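Local coordinates for protein cytosolic phospholipase A2 delta (Homo sapiens, PDB 5IZ5) that hydrolyses glycerophospholipids at the sn-2 position in a calcium-dependent manner, with a preference for linoleic acid, at residues Leu355-Ser367 with Gly459-Val471. The protein carries 3 engineered substitutions. Sequence-based numbering, arbitrary orientation.
Sequences LDCVTYFSGISGS and GQNPLPLYLSLNV
Phe361 and Gly363 hydrogen-bond to Leu463, Leu465 and Leu467, joining strands 360-363 and 463-471 in parallel in the mixed sheet of the phospholipase catalytic domain. The strand 360-363 leads into the nucleophile elbow, whose type II' beta turn, Ile364 to Ser367, carries Ser365. Five backbone hydrogen bonds join the strands. Phe361 N donates to Leu463 O at 2.9 Å, and Phe361 O accepts from Leu465 N at 2.7 Å. Gly363 repeats the pattern between Leu465 and Leu467, and the hydrogen bond from Leu467 N to Gly363 O is longer, 3.3 Å.

On the face bearing Tyr360, Ser362 and Leu465, the ring of Tyr360 runs alongside Leu463. With Leu463 CG anti to the backbone N (chi1 178°), the side chain lies beside the ring and its CD2 meets the edge in plane, 3.6 Å from Tyr360 CE1. Leu465 CD1 reaches Tyr360 CD1 obliquely. Thr359 CG2 sits over the centre of one ring face, and Tyr360 OH hydrogen-bonds to Glu294 OE2. At the start of the pair, Pro462 lays CB and CG against Val358 O and CG1. Val358 O also accepts from Arg301.

On its other edge, the strand 360-363 pairs with the strand 327-331, so it is an inner strand. Ser362 OG hydrogen-bonds to Ser659 OG. Ser365 OG hydrogen-bonds to Asp651 OD2, the probable proton acceptor, consistent with a Ser-Asp catalytic dyad. Next to the nucleophile, Ile364 crosses Leu467, its CG2 3.7 Å from Leu467 CB. A water lies 2.8 Å from Leu467 O and weakly accepts from Ser365 N.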
loop_
_atom_site.group_PDB
_atom_site.type_symbol
_atom_site.label_atom_id
_atom_site.label_comp_id
_atom_site.label_asym_id
_atom_site.label_seq_id
_atom_site.Cartn_x
_atom_site.Cartn_y
_atom_site.Cartn_z
ATOM N N LEU B 355 28.636 -8.025 -2.751
ATOM C CA LEU B 355 27.485 -7.642 -1.934
ATOM C C LEU B 355 27.691 -6.252 -1.326
ATOM O O LEU B 355 26.747 -5.458 -1.256
ATOM C CB LEU B 355 27.231 -8.684 -0.840
ATOM C CG LEU B 355 25.923 -8.595 -0.040
ATOM C CD1 LEU B 355 24.701 -8.482 -0.941
ATOM C CD2 LEU B 355 25.788 -9.802 0.877
ATOM N N ASP B 356 28.929 -5.953 -0.922
ATOM C CA ASP B 356 29.282 -4.634 -0.382
ATOM C C ASP B 356 29.199 -3.506 -1.415
ATOM O O ASP B 356 29.246 -2.336 -1.046
ATOM C CB ASP B 356 30.688 -4.649 0.240
ATOM C CG ASP B 356 30.767 -5.467 1.526
ATOM O OD1 ASP B 356 29.732 -5.701 2.176
ATOM O OD2 ASP B 356 31.881 -5.880 1.896
ATOM N N CYS B 357 29.106 -3.847 -2.698
ATOM C CA CYS B 357 28.895 -2.851 -3.747
ATOM C C CYS B 357 27.414 -2.514 -3.986
ATOM O O CYS B 357 27.109 -1.630 -4.784
ATOM C CB CYS B 357 29.519 -3.329 -5.063
ATOM S SG CYS B 357 31.281 -3.732 -4.967
ATOM N N VAL B 358 26.499 -3.197 -3.299
ATOM C CA VAL B 358 25.062 -3.022 -3.535
ATOM C C VAL B 358 24.464 -1.983 -2.593
ATOM O O VAL B 358 24.629 -2.073 -1.378
ATOM C CB VAL B 358 24.306 -4.354 -3.354
ATOM C CG1 VAL B 358 22.809 -4.170 -3.588
ATOM C CG2 VAL B 358 24.865 -5.410 -4.296
ATOM N N THR B 359 23.756 -1.009 -3.156
ATOM C CA THR B 359 23.096 0.032 -2.366
ATOM C C THR B 359 21.655 -0.346 -2.000
ATOM O O THR B 359 21.252 -0.208 -0.842
ATOM C CB THR B 359 23.115 1.388 -3.103
ATOM O OG1 THR B 359 24.468 1.843 -3.210
ATOM C CG2 THR B 359 22.301 2.445 -2.356
ATOM N N TYR B 360 20.896 -0.834 -2.982
ATOM C CA TYR B 360 19.475 -1.138 -2.798
ATOM C C TYR B 360 19.156 -2.613 -3.013
ATOM O O TYR B 360 19.767 -3.280 -3.846
ATOM C CB TYR B 360 18.646 -0.313 -3.766
ATOM C CG TYR B 360 18.651 1.174 -3.494
ATOM C CD1 TYR B 360 18.101 1.687 -2.328
ATOM C CD2 TYR B 360 19.177 2.068 -4.420
ATOM C CE1 TYR B 360 18.088 3.049 -2.079
ATOM C CE2 TYR B 360 19.167 3.432 -4.185
ATOM C CZ TYR B 360 18.624 3.919 -3.014
ATOM O OH TYR B 360 18.591 5.274 -2.773
ATOM N N PHE B 361 18.173 -3.111 -2.268
ATOM C CA PHE B 361 17.787 -4.520 -2.315
ATOM C C PHE B 361 16.257 -4.585 -2.248
ATOM O O PHE B 361 15.672 -4.421 -1.179
ATOM C CB PHE B 361 18.482 -5.256 -1.157
ATOM C CG PHE B 361 18.226 -6.746 -1.087
ATOM C CD1 PHE B 361 17.509 -7.433 -2.064
ATOM C CD2 PHE B 361 18.736 -7.471 -0.018
ATOM C CE1 PHE B 361 17.293 -8.798 -1.951
ATOM C CE2 PHE B 361 18.531 -8.834 0.093
ATOM C CZ PHE B 361 17.806 -9.501 -0.877
ATOM N N SER B 362 15.620 -4.784 -3.405
ATOM C CA SER B 362 14.158 -4.838 -3.500
ATOM C C SER B 362 13.652 -6.261 -3.725
ATOM O O SER B 362 14.323 -7.095 -4.354
ATOM C CB SER B 362 13.634 -3.925 -4.613
ATOM O OG SER B 362 13.883 -4.474 -5.893
ATOM N N GLY B 363 12.457 -6.524 -3.204
ATOM C CA GLY B 363 11.834 -7.835 -3.334
ATOM C C GLY B 363 10.329 -7.807 -3.135
ATOM O O GLY B 363 9.765 -6.838 -2.588
ATOM N N ILE B 364 9.692 -8.880 -3.602
ATOM C CA ILE B 364 8.255 -9.111 -3.434
ATOM C C ILE B 364 8.019 -10.566 -3.063
ATOM O O ILE B 364 8.891 -11.422 -3.279
ATOM C CB ILE B 364 7.466 -8.819 -4.725
ATOM C CG1 ILE B 364 8.097 -9.552 -5.923
ATOM C CG2 ILE B 364 7.418 -7.321 -4.988
ATOM C CD1 ILE B 364 7.199 -9.629 -7.135
ATOM N N SER B 365 6.844 -10.833 -2.495
ATOM C CA SER B 365 6.379 -12.194 -2.216
ATOM C C SER B 365 7.428 -13.040 -1.453
ATOM O O SER B 365 7.968 -12.547 -0.467
ATOM C CB SER B 365 5.896 -12.862 -3.499
ATOM O OG SER B 365 4.807 -13.739 -3.187
ATOM N N GLY B 366 7.718 -14.280 -1.881
ATOM C CA GLY B 366 8.674 -15.164 -1.188
ATOM C C GLY B 366 10.076 -14.617 -0.973
ATOM O O GLY B 366 10.766 -15.026 -0.030
ATOM N N SER B 367 10.512 -13.710 -1.843
ATOM C CA SER B 367 11.811 -13.050 -1.674
ATOM C C SER B 367 11.892 -12.234 -0.385
ATOM O O SER B 367 12.976 -12.126 0.204
ATOM C CB SER B 367 12.116 -12.134 -2.856
ATOM O OG SER B 367 12.461 -12.901 -3.989
ATOM N N GLY B 459 25.757 1.912 7.438
ATOM C CA GLY B 459 25.751 1.615 6.008
ATOM C C GLY B 459 26.297 0.233 5.709
ATOM O O GLY B 459 26.830 0.003 4.629
ATOM N N GLN B 460 26.144 -0.691 6.658
ATOM C CA GLN B 460 26.789 -2.000 6.576
ATOM C C GLN B 460 25.980 -3.052 5.803
ATOM O O GLN B 460 26.447 -4.177 5.614
ATOM C CB GLN B 460 27.117 -2.524 7.980
ATOM C CG GLN B 460 25.932 -3.034 8.799
ATOM C CD GLN B 460 25.201 -1.950 9.574
ATOM O OE1 GLN B 460 25.231 -0.775 9.210
ATOM N NE2 GLN B 460 24.525 -2.349 10.640
ATOM N N ASN B 461 24.767 -2.696 5.393
ATOM C CA ASN B 461 23.952 -3.541 4.523
ATOM C C ASN B 461 23.253 -2.653 3.505
ATOM O O ASN B 461 23.170 -1.437 3.706
ATOM C CB ASN B 461 22.902 -4.324 5.327
ATOM C CG ASN B 461 23.512 -5.325 6.297
ATOM O OD1 ASN B 461 24.025 -6.369 5.894
ATOM N ND2 ASN B 461 23.417 -5.032 7.590
ATOM N N PRO B 462 22.759 -3.241 2.395
ATOM C CA PRO B 462 21.934 -2.445 1.471
ATOM C C PRO B 462 20.585 -2.060 2.093
ATOM O O PRO B 462 20.137 -2.713 3.035
ATOM C CB PRO B 462 21.714 -3.385 0.275
ATOM C CG PRO B 462 22.643 -4.537 0.474
ATOM C CD PRO B 462 22.898 -4.634 1.945
ATOM N N LEU B 463 19.955 -1.011 1.576
ATOM C CA LEU B 463 18.607 -0.633 2.011
ATOM C C LEU B 463 17.587 -1.623 1.420
ATOM O O LEU B 463 17.504 -1.753 0.197
ATOM C CB LEU B 463 18.256 0.785 1.558
ATOM C CG LEU B 463 16.843 1.259 1.933
ATOM C CD1 LEU B 463 16.759 1.591 3.410
ATOM C CD2 LEU B 463 16.431 2.467 1.120
ATOM N N PRO B 464 16.815 -2.312 2.278
ATOM C CA PRO B 464 15.814 -3.257 1.797
ATOM C C PRO B 464 14.486 -2.579 1.461
ATOM O O PRO B 464 13.992 -1.755 2.233
ATOM C CB PRO B 464 15.649 -4.208 2.974
ATOM C CG PRO B 464 15.891 -3.356 4.164
ATOM C CD PRO B 464 16.852 -2.272 3.748
ATOM N N LEU B 465 13.923 -2.930 0.309
ATOM C CA LEU B 465 12.672 -2.351 -0.170
ATOM C C LEU B 465 11.670 -3.467 -0.479
ATOM O O LEU B 465 11.906 -4.309 -1.350
ATOM C CB LEU B 465 12.936 -1.503 -1.413
ATOM C CG LEU B 465 13.834 -0.277 -1.157
ATOM C CD1 LEU B 465 14.511 0.207 -2.430
ATOM C CD2 LEU B 465 13.043 0.851 -0.509
ATOM N N TYR B 466 10.560 -3.480 0.252
ATOM C CA TYR B 466 9.541 -4.506 0.102
ATOM C C TYR B 466 8.318 -3.861 -0.549
ATOM O O TYR B 466 7.909 -2.760 -0.148
ATOM C CB TYR B 466 9.143 -5.083 1.462
ATOM C CG TYR B 466 10.274 -5.483 2.409
ATOM C CD1 TYR B 466 10.596 -6.822 2.615
ATOM C CD2 TYR B 466 10.975 -4.526 3.141
ATOM C CE1 TYR B 466 11.598 -7.204 3.497
ATOM C CE2 TYR B 466 11.988 -4.898 4.026
ATOM C CZ TYR B 466 12.293 -6.238 4.204
ATOM O OH TYR B 466 13.284 -6.630 5.086
ATOM N N LEU B 467 7.725 -4.533 -1.539
ATOM C CA LEU B 467 6.606 -3.936 -2.297
ATOM C C LEU B 467 5.275 -4.667 -2.138
ATOM O O LEU B 467 5.225 -5.893 -1.971
ATOM C CB LEU B 467 6.931 -3.846 -3.792
ATOM C CG LEU B 467 7.323 -2.538 -4.495
ATOM C CD1 LEU B 467 7.571 -1.353 -3.581
ATOM C CD2 LEU B 467 8.533 -2.788 -5.378
ATOM N N SER B 468 4.203 -3.878 -2.192
ATOM C CA SER B 468 2.846 -4.383 -2.287
ATOM C C SER B 468 1.994 -3.445 -3.132
ATOM O O SER B 468 2.369 -2.310 -3.375
ATOM C CB SER B 468 2.242 -4.473 -0.895
ATOM O OG SER B 468 2.017 -3.171 -0.396
ATOM N N LEU B 469 0.830 -3.920 -3.557
ATOM C CA LEU B 469 -0.126 -3.121 -4.330
ATOM C C LEU B 469 -1.349 -2.807 -3.494
ATOM O O LEU B 469 -1.890 -3.707 -2.859
ATOM C CB LEU B 469 -0.581 -3.899 -5.575
ATOM C CG LEU B 469 0.427 -4.042 -6.735
ATOM C CD1 LEU B 469 -0.078 -4.992 -7.813
ATOM C CD2 LEU B 469 0.751 -2.681 -7.338
ATOM N N ASN B 470 -1.773 -1.544 -3.494
ATOM C CA ASN B 470 -3.071 -1.166 -2.951
ATOM C C ASN B 470 -4.125 -1.268 -4.039
ATOM O O ASN B 470 -3.965 -0.728 -5.132
ATOM C CB ASN B 470 -3.090 0.254 -2.392
ATOM C CG ASN B 470 -4.412 0.584 -1.713
ATOM O OD1 ASN B 470 -4.860 -0.147 -0.837
ATOM N ND2 ASN B 470 -5.040 1.680 -2.117
ATOM N N VAL B 471 -5.208 -1.949 -3.708
ATOM C CA VAL B 471 -6.245 -2.295 -4.665
ATOM C C VAL B 471 -7.600 -1.802 -4.109
ATOM O O VAL B 471 -7.714 -1.540 -2.917
ATOM C CB VAL B 471 -6.189 -3.829 -4.869
ATOM C CG1 VAL B 471 -7.418 -4.532 -4.326
ATOM C CG2 VAL B 471 -5.941 -4.166 -6.326
HETATM O O HOH W 1 27.105 -4.874 2.453
HETATM O O HOH W 2 4.443 -8.474 -2.845
#